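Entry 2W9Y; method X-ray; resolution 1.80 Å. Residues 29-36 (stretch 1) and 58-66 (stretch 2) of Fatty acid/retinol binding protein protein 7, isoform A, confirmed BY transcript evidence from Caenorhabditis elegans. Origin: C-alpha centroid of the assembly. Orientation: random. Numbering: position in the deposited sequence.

Stretch 1 (29-36) ADEKPVLH
Stretch 2 (58-66) KHPELGKRL

The contact joins two helical segments of one chain through a bidentate salt bridge between E31 and R65 and a small apolar cluster centred on L62, burying 398 Å² in all. In stretch 1, residues 29-31 already have helical phi/psi, and regular bonding is established by H36 N to K32 O (2.9 Å); L35 N also donates to E31 O (3.2 Å). Stretch 2 runs from K58 through H59, extended at -161/93, into the helix 60-66. The register sets the CA of E31 7.2 Å from that of L62 and the CA of V34 7.1 Å from that of K58, so the nearest CA pairs step back along stretch 2 as stretch 1 advances.

E31 (chi1 m, chi2 t, chi3 -2°) starts sideways, but its carboxylate reaches R65, whose chi1 is m and chi2 t. R65 NH1 donates to E31 OE1 at 3.0 Å, and R65 NH2 to E31 OE2 at a very short 2.3 Å; OE2 lies at the guanidinium edge, near its plane, as paired hydrogen bonding requires.

L62 (chi1 t, chi2 p) points toward stretch 1. Its CD2 serves three neighbours, lying 3.6 Å from E31 O, 3.8 Å from V34 CB and 3.8 Å from L35 CD2. V34 (chi1 t) also points across, and its CG1 packs 3.9 Å from K58 CB, whose side chain then leads away, and 4.1 Å from H59 CB.

H59 (chi1 t, chi2 -64°) does double duty. As N-cap, its ND1 accepts from L62 N at 3.0 Å, leaving NE2 directed to stretch 1, 3.8 Å from E31 CG. A water bridges the two stretches, donating to E31 OE2 at 2.6 Å and hydrogen-bonded to H59 NE2 at 3.2 Å, thereby linking the imidazole to the salt bridge.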

# COMPACT_ATOMS: atom_id res chain seq x y z
N ALA A 29 -1.93 -10.06 17.05
CA ALA A 29 -1.12 -11.24 16.85
C ALA A 29 -2.00 -12.33 16.27
O ALA A 29 -1.49 -13.19 15.49
CB ALA A 29 -0.50 -11.73 18.19
N ASP A 30 -3.28 -12.34 16.63
CA ASP A 30 -4.16 -13.41 16.06
C ASP A 30 -4.67 -13.08 14.64
O ASP A 30 -5.06 -14.00 13.89
CB ASP A 30 -5.34 -13.75 16.96
CG ASP A 30 -6.31 -12.61 17.10
OD1 ASP A 30 -5.91 -11.59 17.65
OD2 ASP A 30 -7.46 -12.71 16.62
N GLU A 31 -4.62 -11.79 14.27
CA GLU A 31 -5.01 -11.35 12.90
C GLU A 31 -3.98 -11.61 11.80
O GLU A 31 -4.33 -11.96 10.66
CB GLU A 31 -5.37 -9.88 12.93
CG GLU A 31 -6.76 -9.64 13.59
CD GLU A 31 -6.96 -8.18 13.93
OE1 GLU A 31 -6.04 -7.36 13.69
OE2 GLU A 31 -8.04 -7.80 14.42
N LYS A 32 -2.70 -11.45 12.15
CA LYS A 32 -1.66 -11.64 11.16
C LYS A 32 -1.74 -13.02 10.46
O LYS A 32 -1.62 -13.10 9.25
CB LYS A 32 -0.27 -11.38 11.75
CG LYS A 32 0.79 -11.38 10.69
CD LYS A 32 2.16 -11.05 11.25
CE LYS A 32 3.25 -11.26 10.22
NZ LYS A 32 4.57 -11.18 10.91
N PRO A 33 -1.95 -14.11 11.23
CA PRO A 33 -1.96 -15.40 10.56
C PRO A 33 -3.15 -15.54 9.60
O PRO A 33 -3.08 -16.35 8.68
CB PRO A 33 -2.09 -16.43 11.71
CG PRO A 33 -1.65 -15.74 12.90
CD PRO A 33 -1.81 -14.21 12.70
N VAL A 34 -4.24 -14.80 9.85
CA VAL A 34 -5.37 -14.78 8.88
C VAL A 34 -4.86 -14.18 7.56
O VAL A 34 -5.07 -14.75 6.50
CB VAL A 34 -6.58 -13.95 9.38
CG1 VAL A 34 -7.70 -13.85 8.28
CG2 VAL A 34 -7.15 -14.51 10.68
N LEU A 35 -4.14 -13.07 7.62
CA LEU A 35 -3.64 -12.48 6.36
C LEU A 35 -2.64 -13.40 5.70
O LEU A 35 -2.64 -13.56 4.49
CB LEU A 35 -2.93 -11.12 6.67
CG LEU A 35 -3.94 -10.09 7.25
CD1 LEU A 35 -3.25 -8.79 7.62
CD2 LEU A 35 -5.13 -9.87 6.21
N HIS A 36 -1.76 -13.99 6.49
CA HIS A 36 -0.78 -14.95 5.99
C HIS A 36 -1.48 -16.05 5.23
O HIS A 36 -1.14 -16.32 4.08
CB HIS A 36 0.01 -15.56 7.20
CG HIS A 36 1.26 -16.29 6.81
ND1 HIS A 36 1.25 -17.56 6.29
CD2 HIS A 36 2.55 -15.94 6.93
CE1 HIS A 36 2.48 -17.95 6.05
NE2 HIS A 36 3.30 -17.00 6.45
N LYS A 58 -12.96 -15.29 6.62
CA LYS A 58 -12.26 -15.81 7.77
C LYS A 58 -12.34 -14.95 9.03
O LYS A 58 -12.33 -15.48 10.11
CB LYS A 58 -10.81 -16.06 7.39
CG LYS A 58 -10.66 -17.36 6.61
CD LYS A 58 -9.48 -17.33 5.69
CE LYS A 58 -8.83 -18.73 5.53
NZ LYS A 58 -9.74 -19.91 5.79
N HIS A 59 -12.48 -13.64 8.86
CA HIS A 59 -12.42 -12.64 9.92
C HIS A 59 -13.10 -11.34 9.40
O HIS A 59 -12.45 -10.50 8.72
CB HIS A 59 -10.97 -12.34 10.24
CG HIS A 59 -10.79 -11.66 11.56
ND1 HIS A 59 -11.29 -10.41 11.83
CD2 HIS A 59 -10.20 -12.09 12.70
CE1 HIS A 59 -10.99 -10.07 13.07
NE2 HIS A 59 -10.32 -11.07 13.62
N PRO A 60 -14.40 -11.18 9.68
CA PRO A 60 -15.18 -10.08 9.12
C PRO A 60 -14.56 -8.77 9.43
O PRO A 60 -14.46 -7.93 8.52
CB PRO A 60 -16.51 -10.22 9.85
CG PRO A 60 -16.68 -11.72 9.86
CD PRO A 60 -15.27 -12.28 10.15
N GLU A 61 -14.15 -8.58 10.68
CA GLU A 61 -13.67 -7.27 11.10
C GLU A 61 -12.37 -6.89 10.47
O GLU A 61 -12.15 -5.74 10.13
CB GLU A 61 -13.48 -7.26 12.63
CG GLU A 61 -14.79 -7.33 13.37
CD GLU A 61 -15.42 -5.99 13.37
OE1 GLU A 61 -14.71 -5.06 12.87
OE2 GLU A 61 -16.56 -5.84 13.86
N LEU A 62 -11.47 -7.87 10.34
CA LEU A 62 -10.27 -7.65 9.59
C LEU A 62 -10.57 -7.24 8.14
O LEU A 62 -9.92 -6.32 7.60
CB LEU A 62 -9.40 -8.93 9.62
CG LEU A 62 -7.97 -8.83 9.18
CD1 LEU A 62 -7.30 -7.66 9.94
CD2 LEU A 62 -7.24 -10.19 9.37
N GLY A 63 -11.52 -7.93 7.49
CA GLY A 63 -11.86 -7.62 6.09
C GLY A 63 -12.49 -6.23 5.94
O GLY A 63 -12.25 -5.52 4.95
N LYS A 64 -13.29 -5.85 6.91
CA LYS A 64 -13.85 -4.48 6.96
C LYS A 64 -12.70 -3.44 6.98
O LYS A 64 -12.72 -2.44 6.23
CB LYS A 64 -14.78 -4.30 8.19
CG LYS A 64 -15.15 -2.86 8.44
CD LYS A 64 -15.85 -2.59 9.79
CE LYS A 64 -14.83 -2.36 10.91
NZ LYS A 64 -14.36 -0.93 10.80
N ARG A 65 -11.73 -3.66 7.87
CA ARG A 65 -10.57 -2.75 7.95
C ARG A 65 -9.73 -2.72 6.64
O ARG A 65 -9.32 -1.63 6.16
CB ARG A 65 -9.70 -3.08 9.18
CG ARG A 65 -10.23 -2.63 10.55
CD ARG A 65 -9.04 -2.85 11.54
NE ARG A 65 -9.31 -4.09 12.18
CZ ARG A 65 -8.44 -4.95 12.66
NH1 ARG A 65 -7.12 -4.80 12.58
NH2 ARG A 65 -8.97 -6.01 13.24
N LEU A 66 -9.54 -3.88 6.01
CA LEU A 66 -8.86 -3.91 4.72
C LEU A 66 -9.68 -3.12 3.65
O LEU A 66 -9.14 -2.35 2.91
CB LEU A 66 -8.67 -5.39 4.33
CG LEU A 66 -7.73 -5.56 3.14
CD1 LEU A 66 -6.44 -4.74 3.29
CD2 LEU A 66 -7.44 -7.07 2.96
O HOH W 1 -9.50 -9.22 16.05